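VlsE1 (Borreliella burgdorferi, PDB 1L8W) is a variable surface lipoprotein of the Lyme disease spirochaete whose antigenic switching probably serves evasion of the host immune response. Local coordinates at residues L117-K120 with L121-V125. Numbering follows the deposited sequence.
Sequences LLDK and LVKAV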
loop_
_atom_site.group_PDB
_atom_site.type_symbol
_atom_site.label_atom_id
_atom_site.label_comp_id
_atom_site.label_asym_id
_atom_site.label_seq_id
_atom_site.Cartn_x
_atom_site.Cartn_y
_atom_site.Cartn_z
ATOM N N LEU A 117 -14.919 18.247 -1.779
ATOM C CA LEU A 117 -13.602 17.632 -1.836
ATOM C C LEU A 117 -13.451 16.799 -0.565
ATOM O O LEU A 117 -13.156 15.604 -0.628
ATOM C CB LEU A 117 -12.526 18.729 -1.908
ATOM C CG LEU A 117 -11.049 18.442 -2.225
ATOM C CD1 LEU A 117 -10.197 18.848 -1.042
ATOM C CD2 LEU A 117 -10.831 16.978 -2.589
ATOM N N LEU A 118 -13.677 17.431 0.585
ATOM C CA LEU A 118 -13.580 16.734 1.864
ATOM C C LEU A 118 -14.467 15.489 1.884
ATOM O O LEU A 118 -14.057 14.441 2.379
ATOM C CB LEU A 118 -13.963 17.674 3.010
ATOM C CG LEU A 118 -12.952 18.791 3.289
ATOM C CD1 LEU A 118 -13.573 19.855 4.182
ATOM C CD2 LEU A 118 -11.705 18.202 3.932
ATOM N N ASP A 119 -15.678 15.606 1.341
ATOM C CA ASP A 119 -16.612 14.476 1.282
ATOM C C ASP A 119 -16.049 13.305 0.492
ATOM O O ASP A 119 -16.161 12.155 0.909
ATOM C CB ASP A 119 -17.939 14.890 0.637
ATOM C CG ASP A 119 -18.887 15.538 1.615
ATOM O OD1 ASP A 119 -18.705 15.332 2.837
ATOM O OD2 ASP A 119 -19.822 16.237 1.165
ATOM N N LYS A 120 -15.461 13.609 -0.659
ATOM C CA LYS A 120 -14.881 12.593 -1.525
ATOM C C LYS A 120 -13.738 11.847 -0.844
ATOM O O LYS A 120 -13.595 10.632 -0.995
ATOM C CB LYS A 120 -14.377 13.241 -2.818
ATOM C CG LYS A 120 -15.481 13.911 -3.633
ATOM C CD LYS A 120 -14.968 14.490 -4.944
ATOM C CE LYS A 120 -16.116 15.095 -5.739
ATOM N NZ LYS A 120 -15.644 15.778 -6.968
ATOM N N LEU A 121 -12.929 12.585 -0.096
ATOM C CA LEU A 121 -11.797 12.010 0.603
ATOM C C LEU A 121 -12.277 11.064 1.706
ATOM O O LEU A 121 -11.807 9.932 1.810
ATOM C CB LEU A 121 -10.922 13.129 1.190
ATOM C CG LEU A 121 -10.192 14.059 0.208
ATOM C CD1 LEU A 121 -9.588 15.246 0.956
ATOM C CD2 LEU A 121 -9.108 13.290 -0.523
ATOM N N VAL A 122 -13.225 11.518 2.518
ATOM C CA VAL A 122 -13.741 10.690 3.602
ATOM C C VAL A 122 -14.313 9.386 3.061
ATOM O O VAL A 122 -14.014 8.309 3.582
ATOM C CB VAL A 122 -14.822 11.436 4.410
ATOM C CG1 VAL A 122 -15.412 10.516 5.473
ATOM C CG2 VAL A 122 -14.210 12.677 5.058
ATOM N N LYS A 123 -15.129 9.482 2.018
ATOM C CA LYS A 123 -15.717 8.296 1.402
ATOM C C LYS A 123 -14.625 7.389 0.845
ATOM O O LYS A 123 -14.724 6.163 0.921
ATOM C CB LYS A 123 -16.671 8.696 0.276
ATOM C CG LYS A 123 -18.110 8.992 0.722
ATOM C CD LYS A 123 -18.215 10.188 1.676
ATOM C CE LYS A 123 -19.647 10.357 2.197
ATOM N NZ LYS A 123 -19.815 11.562 3.068
ATOM N N ALA A 124 -13.581 7.999 0.289
ATOM C CA ALA A 124 -12.470 7.246 -0.279
ATOM C C ALA A 124 -11.651 6.532 0.798
ATOM O O ALA A 124 -11.314 5.353 0.642
ATOM C CB ALA A 124 -11.569 8.175 -1.102
ATOM N N VAL A 125 -11.331 7.226 1.892
ATOM C CA VAL A 125 -10.548 6.587 2.944
ATOM C C VAL A 125 -11.369 5.503 3.628
ATOM O O VAL A 125 -10.820 4.485 4.045
ATOM C CB VAL A 125 -10.030 7.597 4.025
ATOM C CG1 VAL A 125 -9.373 8.812 3.350
ATOM C CG2 VAL A 125 -11.150 8.005 4.961
#
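Leu117 and Leu121 meet one turn apart on helix 106-131, where the CD2 methyl of Leu117 lies 4.1 Å from CG of Leu121. With CG of Leu117 anti to the backbone N (chi1 -169°), the branch is set beside Leu121, and both CD1 and CD2 come within about 4.2 Å of Leu121 CD1. The carbonyl O of Leu117 accepts the amide of Leu121 at 3.1 Å (N to O), so this pair joins by backbone and by side chain. Leu118 O receives the N-H of Val122, and CG2 of Val122 lies against the same oxygen, 3.2 Å away. Leu118 itself faces Lys77 of helix 59-80 and Val324 of helix 294-333, while Leu121 packs on Leu73 and Val324.

At Asp119 the contact turns polar. Its carbonyl O is bound by the amide of Lys123 at 3.1 Å (O to N), and the carboxylate runs alongside the Lys123 chain in the same direction. A bend at chi2 (63°) puts CD of Lys123 2.9 Å from Asp119 O, a contact so tight that its exact length is doubtful. NZ remains 3.9 Å from OD1 of Asp119, a long salt bridge in which the position of OD1 is less certain. Lys120 closes the series: its O accepts Ala124 N at 2.9 Å, and CB of Ala124 rests beside that oxygen.

Successive i to i+4 bonds thus satisfy four carbonyls of an amphipathic helix, with Leu118 and Leu121 packed against helices 59-80 and 294-333, Val122 against helix 59-80, and a loose, probably modest charge pairing on its outer side.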